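Local coordinates for protein nitrite oxidoreductase subunit B (PDB 7B04) that probably relays electrons through one [3Fe-4S] and three [4Fe-4S] clusters between the partner subunits of the nitrite-oxidizing complex of an anammox bacterium, at residues Y68-S74 with E138-F144; T249-E255 with R346-I351; H5-L9 with G298-Y304; M375-V380 with R392-E396. All blocks are in the same frame, centred on the assembly; numbering follows the deposited sequence.

Interaction 1 of 4, residues Y68-S74 with E138-F144; sequences YGGFPQS and EWRSPNF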
# COMPACT_ATOMS: atom_id res chain seq x y z
N TYR A 68 -9.29 -16.96 4.17
CA TYR A 68 -8.28 -17.35 5.15
C TYR A 68 -7.88 -16.21 6.09
O TYR A 68 -7.38 -16.48 7.19
CB TYR A 68 -7.04 -17.88 4.45
CG TYR A 68 -7.24 -19.22 3.76
CD1 TYR A 68 -7.35 -20.39 4.50
CD2 TYR A 68 -7.31 -19.31 2.38
CE1 TYR A 68 -7.54 -21.61 3.88
CE2 TYR A 68 -7.49 -20.52 1.75
CZ TYR A 68 -7.60 -21.67 2.51
OH TYR A 68 -7.79 -22.88 1.88
N GLY A 69 -8.07 -14.95 5.68
CA GLY A 69 -7.56 -13.83 6.44
C GLY A 69 -8.48 -13.38 7.57
O GLY A 69 -9.65 -13.73 7.63
N GLY A 70 -7.90 -12.61 8.49
CA GLY A 70 -8.66 -12.05 9.59
C GLY A 70 -7.87 -11.25 10.60
O GLY A 70 -6.67 -11.50 10.79
N PHE A 71 -8.52 -10.30 11.27
CA PHE A 71 -7.94 -9.56 12.39
C PHE A 71 -9.00 -9.45 13.48
O PHE A 71 -9.99 -8.71 13.30
CB PHE A 71 -7.46 -8.18 11.99
CG PHE A 71 -7.03 -7.33 13.16
CD1 PHE A 71 -5.83 -7.57 13.80
CD2 PHE A 71 -7.85 -6.32 13.64
CE1 PHE A 71 -5.44 -6.80 14.88
CE2 PHE A 71 -7.46 -5.55 14.73
CZ PHE A 71 -6.26 -5.79 15.35
N PRO A 72 -8.84 -10.14 14.61
CA PRO A 72 -7.71 -11.00 14.98
C PRO A 72 -7.70 -12.28 14.15
O PRO A 72 -8.70 -12.57 13.48
CB PRO A 72 -7.98 -11.30 16.47
CG PRO A 72 -9.02 -10.29 16.90
CD PRO A 72 -9.85 -10.11 15.68
N GLN A 73 -6.61 -13.03 14.22
CA GLN A 73 -6.43 -14.18 13.34
C GLN A 73 -7.55 -15.20 13.49
O GLN A 73 -7.82 -15.69 14.60
CB GLN A 73 -5.07 -14.82 13.62
CG GLN A 73 -3.96 -13.79 13.75
CD GLN A 73 -2.69 -14.35 14.35
OE1 GLN A 73 -2.60 -15.54 14.63
NE2 GLN A 73 -1.70 -13.49 14.55
N SER A 74 -8.20 -15.51 12.37
CA SER A 74 -9.26 -16.52 12.30
C SER A 74 -10.41 -16.20 13.25
O SER A 74 -10.96 -17.09 13.91
CB SER A 74 -8.69 -17.91 12.57
OG SER A 74 -7.81 -18.31 11.53
N GLU A 138 -2.86 -13.35 19.11
CA GLU A 138 -3.86 -13.43 18.05
C GLU A 138 -4.21 -12.07 17.48
O GLU A 138 -4.88 -12.00 16.44
CB GLU A 138 -5.14 -14.10 18.57
CG GLU A 138 -4.95 -15.48 19.17
CD GLU A 138 -6.25 -16.08 19.66
OE1 GLU A 138 -7.30 -15.43 19.52
OE2 GLU A 138 -6.22 -17.21 20.20
N TRP A 139 -3.76 -10.98 18.11
CA TRP A 139 -3.90 -9.64 17.56
C TRP A 139 -2.75 -9.26 16.64
O TRP A 139 -2.83 -8.22 15.98
CB TRP A 139 -4.02 -8.62 18.69
CG TRP A 139 -5.25 -8.79 19.52
CD1 TRP A 139 -5.35 -9.46 20.71
CD2 TRP A 139 -6.56 -8.29 19.23
NE1 TRP A 139 -6.65 -9.40 21.17
CE2 TRP A 139 -7.41 -8.69 20.28
CE3 TRP A 139 -7.10 -7.54 18.18
CZ2 TRP A 139 -8.76 -8.37 20.31
CZ3 TRP A 139 -8.45 -7.22 18.21
CH2 TRP A 139 -9.26 -7.64 19.27
N ARG A 140 -1.70 -10.07 16.58
CA ARG A 140 -0.63 -9.83 15.63
C ARG A 140 -1.13 -10.09 14.22
O ARG A 140 -2.21 -10.64 14.00
CB ARG A 140 0.57 -10.72 15.94
CG ARG A 140 0.90 -10.83 17.42
CD ARG A 140 2.08 -11.75 17.67
NE ARG A 140 1.77 -13.15 17.39
CZ ARG A 140 2.67 -14.13 17.41
NH1 ARG A 140 3.94 -13.86 17.70
NH2 ARG A 140 2.31 -15.37 17.15
N SER A 141 -0.31 -9.68 13.24
CA SER A 141 -0.60 -9.91 11.83
C SER A 141 -1.96 -9.34 11.43
O SER A 141 -2.88 -10.11 11.12
CB SER A 141 -0.56 -11.41 11.53
OG SER A 141 0.70 -11.96 11.87
N PRO A 142 -2.13 -8.02 11.45
CA PRO A 142 -3.44 -7.47 11.07
C PRO A 142 -3.83 -7.77 9.63
O PRO A 142 -5.03 -7.84 9.33
CB PRO A 142 -3.26 -5.96 11.29
CG PRO A 142 -2.09 -5.84 12.21
CD PRO A 142 -1.18 -6.97 11.84
N ASN A 143 -2.86 -7.97 8.74
CA ASN A 143 -3.11 -8.37 7.37
C ASN A 143 -2.94 -9.87 7.17
O ASN A 143 -2.57 -10.32 6.08
CB ASN A 143 -2.22 -7.61 6.40
CG ASN A 143 -2.88 -7.37 5.06
OD1 ASN A 143 -3.97 -7.88 4.79
ND2 ASN A 143 -2.23 -6.58 4.21
N PHE A 144 -3.16 -10.65 8.24
CA PHE A 144 -3.08 -12.10 8.18
C PHE A 144 -3.81 -12.65 6.96
O PHE A 144 -4.95 -12.28 6.69
CB PHE A 144 -3.68 -12.68 9.47
CG PHE A 144 -3.62 -14.18 9.56
CD1 PHE A 144 -2.42 -14.83 9.73
CD2 PHE A 144 -4.79 -14.93 9.49
CE1 PHE A 144 -2.37 -16.21 9.83
CE2 PHE A 144 -4.74 -16.30 9.59
CZ PHE A 144 -3.53 -16.95 9.75
O HOH W 1 -8.59 -14.78 17.58
O HOH W 2 -0.47 -16.35 16.61
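Gln-73 supplies the two best hydrogen bonds between these loops. Its backbone N donates to Glu-138 O at 3.0 Å (163°), and its side-chain NE2 donates to Arg-140 O at 2.9 Å and 173°. One water donates to Gln-73 O (3.2 Å) and, at an unusually short 2.4 Å, to Glu-138 OE1; a second donates to Gln-73 OE1 and accepts from Arg-140 NH2, both at 3.0 Å. Arg-140 NE is hydrogen-bonded to Lys-137 O, and Arg-140 NH2 forms a salt bridge with Asp-1120 of subunit A, so this edge reaches the subunit interface. A weak bond runs from Gly-70 N to Phe-144 O (3.5 Å, 142°). Both segments are loops; 141-144 is a type I beta turn closed by Phe-144 N to Ser-141 O at 2.9 Å, and the peptide before Pro-72 is cis. Pro-72 CG lies 3.5 Å from the centroid of the Trp-139 six-membered ring, 16° off the normal, a CH-pi contact. The Trp-139 side chain, about 10 Å from an SF4 cluster, turns its edge to Phe-71 in an offset edge-to-face pair (centroids 5.3 Å apart, planes at 70°). Gln-73 CB lies over one face of Phe-144, 4.1 Å from Phe-144 CD2.

Interaction 2 of 4, residues T249-E255 with R346-I351; sequences TDGRPME and RMTQTI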
# COMPACT_ATOMS: atom_id res chain seq x y z
N THR A 249 -17.56 20.58 6.64
CA THR A 249 -18.92 20.38 6.18
C THR A 249 -19.82 21.50 6.66
O THR A 249 -21.04 21.44 6.45
CB THR A 249 -19.45 19.02 6.64
OG1 THR A 249 -19.17 18.84 8.03
CG2 THR A 249 -18.80 17.90 5.85
N ASP A 250 -19.23 22.53 7.28
CA ASP A 250 -19.96 23.75 7.64
C ASP A 250 -21.17 23.44 8.52
O ASP A 250 -22.30 23.81 8.23
CB ASP A 250 -20.33 24.49 6.33
CG ASP A 250 -21.22 25.73 6.53
OD1 ASP A 250 -20.67 26.83 6.76
OD2 ASP A 250 -22.44 25.62 6.30
N GLY A 251 -20.92 22.69 9.60
CA GLY A 251 -21.96 22.34 10.54
C GLY A 251 -22.86 21.19 10.13
O GLY A 251 -23.72 20.79 10.92
N ARG A 252 -22.73 20.71 8.90
CA ARG A 252 -23.53 19.59 8.42
C ARG A 252 -22.92 18.27 8.88
O ARG A 252 -21.70 18.18 9.08
CB ARG A 252 -23.62 19.59 6.90
CG ARG A 252 -24.48 20.69 6.33
CD ARG A 252 -24.46 20.67 4.81
NE ARG A 252 -25.33 21.70 4.27
CZ ARG A 252 -26.61 21.51 3.98
NH1 ARG A 252 -27.33 22.51 3.50
NH2 ARG A 252 -27.18 20.33 4.18
N PRO A 253 -23.74 17.24 9.09
CA PRO A 253 -23.20 15.92 9.42
C PRO A 253 -22.27 15.42 8.32
O PRO A 253 -22.62 15.43 7.14
CB PRO A 253 -24.45 15.04 9.54
CG PRO A 253 -25.53 16.00 9.91
CD PRO A 253 -25.21 17.27 9.17
N MET A 254 -21.09 14.98 8.73
CA MET A 254 -20.04 14.54 7.82
C MET A 254 -19.85 13.04 7.96
O MET A 254 -19.97 12.49 9.06
CB MET A 254 -18.72 15.26 8.14
CG MET A 254 -17.54 14.92 7.25
SD MET A 254 -16.14 15.98 7.65
CE MET A 254 -15.00 15.58 6.33
N GLU A 255 -19.57 12.36 6.84
CA GLU A 255 -19.36 10.93 6.92
C GLU A 255 -18.14 10.65 7.78
O GLU A 255 -17.23 11.48 7.89
CB GLU A 255 -19.17 10.33 5.52
CG GLU A 255 -20.34 10.55 4.57
CD GLU A 255 -20.30 9.64 3.36
OE1 GLU A 255 -19.42 8.75 3.30
OE2 GLU A 255 -21.15 9.80 2.46
N ARG A 346 -18.88 8.17 -2.59
CA ARG A 346 -17.62 8.89 -2.42
C ARG A 346 -17.47 10.04 -3.41
O ARG A 346 -16.40 10.28 -3.96
CB ARG A 346 -16.43 7.94 -2.53
CG ARG A 346 -16.31 6.96 -1.36
CD ARG A 346 -15.51 7.55 -0.21
NE ARG A 346 -16.11 8.75 0.35
CZ ARG A 346 -17.21 8.77 1.11
NH1 ARG A 346 -17.68 9.92 1.57
NH2 ARG A 346 -17.84 7.63 1.40
N MET A 347 -18.57 10.77 -3.64
CA MET A 347 -18.50 12.00 -4.42
C MET A 347 -18.37 13.23 -3.54
O MET A 347 -17.87 14.26 -4.01
CB MET A 347 -19.74 12.13 -5.31
CG MET A 347 -19.86 11.03 -6.36
SD MET A 347 -18.42 10.99 -7.44
CE MET A 347 -18.53 9.35 -8.13
N THR A 348 -18.79 13.15 -2.28
CA THR A 348 -18.64 14.22 -1.31
C THR A 348 -18.37 13.61 0.05
O THR A 348 -18.59 12.41 0.27
CB THR A 348 -19.88 15.12 -1.25
OG1 THR A 348 -19.63 16.21 -0.35
CG2 THR A 348 -21.09 14.33 -0.77
N GLN A 349 -17.89 14.43 0.98
CA GLN A 349 -17.70 14.00 2.35
C GLN A 349 -18.91 14.30 3.23
O GLN A 349 -18.98 13.79 4.36
CB GLN A 349 -16.45 14.63 2.96
CG GLN A 349 -16.18 16.06 2.54
CD GLN A 349 -14.73 16.46 2.72
OE1 GLN A 349 -13.92 15.67 3.20
NE2 GLN A 349 -14.40 17.68 2.34
N THR A 350 -19.85 15.11 2.76
CA THR A 350 -21.04 15.42 3.53
C THR A 350 -22.06 14.30 3.38
O THR A 350 -22.25 13.76 2.29
CB THR A 350 -21.65 16.75 3.07
OG1 THR A 350 -20.66 17.78 3.15
CG2 THR A 350 -22.85 17.12 3.92
N ILE A 351 -22.71 13.95 4.49
CA ILE A 351 -23.70 12.88 4.46
C ILE A 351 -24.91 13.33 3.65
O ILE A 351 -25.41 14.45 3.82
CB ILE A 351 -24.11 12.46 5.88
CG1 ILE A 351 -22.91 11.90 6.63
CG2 ILE A 351 -25.23 11.44 5.84
CD1 ILE A 351 -23.17 11.66 8.11
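Two backbone hydrogen bonds join the segments, Ile-351 N to Pro-253 O at 3.0 Å (167°) and Glu-255 N to Gln-349 O at 2.9 Å (168°). They flank Met-254 and Thr-350, whose CA atoms are 4.5 Å apart, and so define a single beta bridge between two loops rather than a sheet.

The charged interaction is a salt bridge. Glu-255 OE1 lies in the edge of the Arg-346 guanidinium, 2.7 Å from NH2 and 2.7 Å from NH1, the second hydrogen bond being weak. Arg-346 NE is bonded to Tyr-93 OH of subunit A, and the Arg-346 side chain comes within about 4 Å of that of Cys-262, a ligand of [4Fe-4S] cluster #1. The salt bridge therefore sits beside a cluster site at the subunit A interface and ties 249-255, part of the 4Fe-4S dicluster sequence region, to the loop before strand 354-358.

A type I' beta turn, Thr-249 to Arg-252, leads into the beta bridge; Arg-252 N bonds Thr-249 O at 3.1 Å, and Asp-250 and Gly-251 both have positive phi (57° and 80°).

Packing fills the remainder. Ile-351 CD1 meets Pro-253 CB at 3.9 Å, and Ile-351 CG1 approaches Glu-255 CG at 3.6 Å. On the turn side, Thr-249 CG2 comes 3.3 Å from Thr-350 OG1, while Arg-252 CB is 3.9 Å from Thr-350 CG2.

Interaction 3 of 4, residues H5-L9 with G298-Y304; sequences HNWHL and GTEPNIY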
# COMPACT_ATOMS: atom_id res chain seq x y z
N HIS A 5 -37.34 -8.26 18.58
CA HIS A 5 -37.46 -8.53 17.15
C HIS A 5 -36.19 -8.14 16.41
O HIS A 5 -35.70 -7.02 16.55
CB HIS A 5 -38.66 -7.80 16.55
CG HIS A 5 -38.83 -8.03 15.08
ND1 HIS A 5 -39.27 -9.23 14.56
CD2 HIS A 5 -38.61 -7.22 14.02
CE1 HIS A 5 -39.31 -9.15 13.24
NE2 HIS A 5 -38.91 -7.94 12.89
N ASN A 6 -35.66 -9.08 15.62
CA ASN A 6 -34.55 -8.82 14.71
C ASN A 6 -35.02 -9.12 13.30
O ASN A 6 -35.36 -10.27 12.99
CB ASN A 6 -33.34 -9.68 15.06
CG ASN A 6 -32.20 -9.57 14.03
OD1 ASN A 6 -32.43 -9.41 12.84
ND2 ASN A 6 -30.97 -9.66 14.50
N TRP A 7 -35.02 -8.10 12.45
CA TRP A 7 -35.48 -8.30 11.09
C TRP A 7 -34.46 -9.03 10.22
O TRP A 7 -34.85 -9.61 9.20
CB TRP A 7 -35.89 -6.97 10.46
CG TRP A 7 -34.82 -5.95 10.35
CD1 TRP A 7 -34.48 -5.00 11.26
CD2 TRP A 7 -33.96 -5.75 9.23
NE1 TRP A 7 -33.45 -4.22 10.78
CE2 TRP A 7 -33.11 -4.67 9.53
CE3 TRP A 7 -33.81 -6.39 7.99
CZ2 TRP A 7 -32.14 -4.21 8.65
CZ3 TRP A 7 -32.84 -5.94 7.12
CH2 TRP A 7 -32.02 -4.86 7.45
N HIS A 8 -33.17 -9.02 10.58
CA HIS A 8 -32.21 -9.82 9.82
C HIS A 8 -32.57 -11.29 9.91
O HIS A 8 -32.62 -12.00 8.89
CB HIS A 8 -30.78 -9.61 10.35
CG HIS A 8 -30.26 -8.23 10.18
ND1 HIS A 8 -29.04 -7.83 10.70
CD2 HIS A 8 -30.76 -7.14 9.55
CE1 HIS A 8 -28.82 -6.57 10.40
NE2 HIS A 8 -29.86 -6.12 9.70
N LEU A 9 -32.83 -11.78 11.12
CA LEU A 9 -33.21 -13.16 11.32
C LEU A 9 -34.68 -13.41 11.01
O LEU A 9 -35.08 -14.57 10.86
CB LEU A 9 -32.93 -13.59 12.76
CG LEU A 9 -31.51 -13.45 13.28
CD1 LEU A 9 -31.42 -14.00 14.70
CD2 LEU A 9 -30.54 -14.17 12.37
N GLY A 298 -26.56 -12.61 15.59
CA GLY A 298 -27.73 -12.07 16.25
C GLY A 298 -27.58 -10.68 16.81
O GLY A 298 -28.34 -10.31 17.71
N THR A 299 -26.60 -9.91 16.36
CA THR A 299 -26.44 -8.56 16.89
C THR A 299 -27.15 -7.50 16.05
O THR A 299 -27.30 -6.37 16.52
CB THR A 299 -24.96 -8.21 17.00
OG1 THR A 299 -24.41 -7.97 15.70
CG2 THR A 299 -24.19 -9.33 17.67
N GLU A 300 -27.63 -7.85 14.86
CA GLU A 300 -28.13 -6.91 13.86
C GLU A 300 -27.04 -5.90 13.50
O GLU A 300 -27.13 -4.72 13.90
CB GLU A 300 -29.39 -6.19 14.34
CG GLU A 300 -30.32 -5.77 13.20
CD GLU A 300 -31.70 -5.37 13.66
OE1 GLU A 300 -32.52 -6.27 13.95
OE2 GLU A 300 -31.98 -4.15 13.72
N PRO A 301 -26.01 -6.31 12.77
CA PRO A 301 -25.02 -5.34 12.27
C PRO A 301 -25.68 -4.32 11.36
O PRO A 301 -26.73 -4.56 10.76
CB PRO A 301 -24.02 -6.21 11.50
CG PRO A 301 -24.28 -7.60 11.94
CD PRO A 301 -25.73 -7.67 12.29
N ASN A 302 -25.03 -3.16 11.25
CA ASN A 302 -25.57 -2.09 10.42
C ASN A 302 -24.54 -1.61 9.39
O ASN A 302 -24.62 -0.46 8.94
CB ASN A 302 -26.06 -0.94 11.29
CG ASN A 302 -27.25 -1.34 12.15
OD1 ASN A 302 -28.26 -1.81 11.63
ND2 ASN A 302 -27.11 -1.18 13.46
N ILE A 303 -23.60 -2.46 9.03
CA ILE A 303 -22.73 -2.26 7.87
C ILE A 303 -23.10 -3.35 6.87
O ILE A 303 -22.88 -4.54 7.12
CB ILE A 303 -21.25 -2.32 8.25
CG1 ILE A 303 -20.92 -1.26 9.30
CG2 ILE A 303 -20.38 -2.14 7.01
CD1 ILE A 303 -21.19 0.15 8.84
N TYR A 304 -23.66 -2.95 5.74
CA TYR A 304 -24.22 -3.87 4.76
C TYR A 304 -23.33 -3.91 3.53
O TYR A 304 -22.82 -2.88 3.09
CB TYR A 304 -25.64 -3.47 4.39
CG TYR A 304 -26.59 -3.43 5.56
CD1 TYR A 304 -27.35 -4.54 5.90
CD2 TYR A 304 -26.72 -2.28 6.33
CE1 TYR A 304 -28.22 -4.50 6.98
CE2 TYR A 304 -27.58 -2.24 7.41
CZ TYR A 304 -28.33 -3.35 7.73
OH TYR A 304 -29.19 -3.31 8.80
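A glutamate methylene lying over the face of a histidine ring is the striking feature here: Glu-300 CG sits 3.4 Å from the His-8 ring centroid, 18° off the normal, in a CH-pi contact. The contact joins the end of strand 3-6, where Asn-6 OD1 accepts from Leu-9 N at 3.0 Å in an Asx motif, to the loop entering strand 303-306 of the mixed four-stranded sheet. At its far end the Glu-300 carboxylate forms a salt bridge with Arg-21 through OE2, and OE1 takes a weak hydrogen bond from Trp-7 N (3.4 Å, 135°). Trp-7 also packs on Tyr-304, CH2 to CE1 at 3.8 Å. The same loop borders a cluster: the Pro-301 side chain is about 7 Å from a bound SF4 and about 5 Å from that of Cys-178, a ligand of [4Fe-4S] cluster #3. Along its edge, the His-8 ring meets Pro-301 O 2.9 Å from CE1, and its NE2 shares a hydrogen bond of 3.0 Å with Tyr-304 OH.

Interaction 4 of 4, residues M375-V380 with R392-E396; sequences MYNDTV and RTTVE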
# COMPACT_ATOMS: atom_id res chain seq x y z
N MET A 375 -27.42 1.87 -20.67
CA MET A 375 -26.81 2.86 -19.79
C MET A 375 -27.08 4.26 -20.32
O MET A 375 -26.89 4.52 -21.52
CB MET A 375 -25.30 2.63 -19.65
CG MET A 375 -24.59 3.65 -18.79
SD MET A 375 -22.82 3.31 -18.67
CE MET A 375 -22.30 3.64 -20.35
N TYR A 376 -27.52 5.15 -19.43
CA TYR A 376 -27.86 6.53 -19.75
C TYR A 376 -26.94 7.43 -18.94
O TYR A 376 -26.47 7.05 -17.86
CB TYR A 376 -29.33 6.82 -19.42
CG TYR A 376 -30.32 5.81 -19.97
CD1 TYR A 376 -31.11 6.11 -21.08
CD2 TYR A 376 -30.46 4.56 -19.39
CE1 TYR A 376 -32.01 5.18 -21.59
CE2 TYR A 376 -31.35 3.63 -19.90
CZ TYR A 376 -32.12 3.95 -20.99
OH TYR A 376 -33.01 3.02 -21.50
N ASN A 377 -26.65 8.62 -19.46
CA ASN A 377 -25.79 9.56 -18.73
C ASN A 377 -26.64 10.43 -17.81
O ASN A 377 -26.81 11.64 -18.01
CB ASN A 377 -24.97 10.40 -19.69
CG ASN A 377 -24.04 11.36 -18.96
OD1 ASN A 377 -22.87 11.07 -18.71
ND2 ASN A 377 -24.56 12.52 -18.59
N ASP A 378 -27.19 9.79 -16.78
CA ASP A 378 -28.04 10.53 -15.87
C ASP A 378 -27.20 11.32 -14.88
O ASP A 378 -26.02 11.02 -14.65
CB ASP A 378 -28.98 9.63 -15.08
CG ASP A 378 -29.67 8.60 -15.95
OD1 ASP A 378 -30.14 8.93 -17.05
OD2 ASP A 378 -29.78 7.45 -15.49
N THR A 379 -27.81 12.35 -14.33
CA THR A 379 -27.20 13.19 -13.31
C THR A 379 -27.85 12.85 -11.97
O THR A 379 -29.04 13.10 -11.78
CB THR A 379 -27.38 14.67 -13.64
OG1 THR A 379 -26.63 14.99 -14.82
CG2 THR A 379 -26.93 15.53 -12.50
N VAL A 380 -27.08 12.25 -11.07
CA VAL A 380 -27.57 11.89 -9.75
C VAL A 380 -27.28 13.04 -8.80
O VAL A 380 -26.22 13.68 -8.88
CB VAL A 380 -26.95 10.56 -9.26
CG1 VAL A 380 -25.44 10.69 -9.10
CG2 VAL A 380 -27.59 10.12 -7.95
N ARG A 392 -23.49 16.50 -6.66
CA ARG A 392 -24.05 16.19 -7.97
C ARG A 392 -22.95 15.67 -8.88
O ARG A 392 -21.83 16.20 -8.85
CB ARG A 392 -24.71 17.43 -8.59
CG ARG A 392 -25.11 17.27 -10.04
CD ARG A 392 -25.73 18.53 -10.59
NE ARG A 392 -27.00 18.84 -9.95
CZ ARG A 392 -27.89 19.72 -10.43
NH1 ARG A 392 -27.63 20.36 -11.57
NH2 ARG A 392 -29.02 19.94 -9.79
N THR A 393 -23.26 14.66 -9.68
CA THR A 393 -22.30 14.12 -10.63
C THR A 393 -23.05 13.40 -11.74
O THR A 393 -24.25 13.11 -11.63
CB THR A 393 -21.30 13.17 -9.95
OG1 THR A 393 -20.24 12.85 -10.87
CG2 THR A 393 -21.99 11.88 -9.53
N THR A 394 -22.33 13.12 -12.83
CA THR A 394 -22.87 12.42 -13.98
C THR A 394 -22.42 10.96 -13.97
O THR A 394 -21.40 10.61 -13.37
CB THR A 394 -22.43 13.09 -15.29
OG1 THR A 394 -21.00 13.09 -15.38
CG2 THR A 394 -22.94 14.53 -15.34
N VAL A 395 -23.19 10.12 -14.66
CA VAL A 395 -22.87 8.70 -14.72
C VAL A 395 -21.69 8.44 -15.66
O VAL A 395 -20.82 7.62 -15.37
CB VAL A 395 -24.11 7.89 -15.13
CG1 VAL A 395 -23.75 6.43 -15.40
CG2 VAL A 395 -25.18 7.97 -14.05
N GLU A 396 -21.64 9.16 -16.77
CA GLU A 396 -20.62 8.96 -17.79
C GLU A 396 -19.73 10.19 -17.89
O GLU A 396 -20.17 11.32 -17.64
CB GLU A 396 -21.27 8.66 -19.15
CG GLU A 396 -20.32 8.21 -20.24
CD GLU A 396 -19.91 6.77 -20.08
OE1 GLU A 396 -20.51 6.08 -19.23
OE2 GLU A 396 -19.00 6.33 -20.81
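Val-395, Asn-377 and Val-380 bury the most surface in this antiparallel beta hairpin, formed by strands 371-383 and 389-394; the end-to-end directions of the two segments differ by 166°. Val-380 holds the regular part. Its N donates to Thr-393 O at 3.0 Å and its O accepts from Thr-393 N at 3.2 Å, the reciprocal signature of a hydrogen-bonded pair, and Val-380 CG1 meets Thr-393 CG2 at 3.7 Å on one face. Thr-379 and Thr-394 follow as the non-hydrogen-bonded pair, CA atoms 4.4 Å apart, on the other face.

Beyond them the pairing loosens. Asn-377 is the centre of an inverse gamma turn that interrupts strand 371-383. Val-395, past the end of strand 389-394, still donates from N to Asp-378 O (3.0 Å, 137°), and its CB lies 3.7 Å from Tyr-376 O; its side chain also touches Leu-339 of helix 336-342. The Asp-378 carboxylate turns to a salt bridge with Arg-336. Thr-393 OG1 is hydrogen-bonded to Asn-109 of subunit A, so the hairpin is part of the subunit interface. Where the strands part, the Asn-377 side chain stands in for a backbone acceptor: Glu-396 N donates to Asn-377 OD1 at 3.0 Å and 132°.

How the interactions relate
From the N terminus, interaction 3 opens first and closes the longest loop, 288 intervening residues, joining the end of strand 3-6 to the entry of strand 303-306. Interaction 1 opens and closes within that span, its 63-residue loop bringing the loop before helix 75-81 to the loop before strand 159-160. Interaction 2 opens at 249-255, before interaction 3 has closed, and ends at 346-351, so these two cross; it joins the dicluster region to the approach to strand 354-358. Interaction 4 comes last, a local hairpin with 11 residues between its segments. Interactions 2 and 4 touch, Met-347 CG lying 3.9 Å from Thr-393 CG2, whereas interactions 1 and 4 lie on opposite sides of the chain's centre.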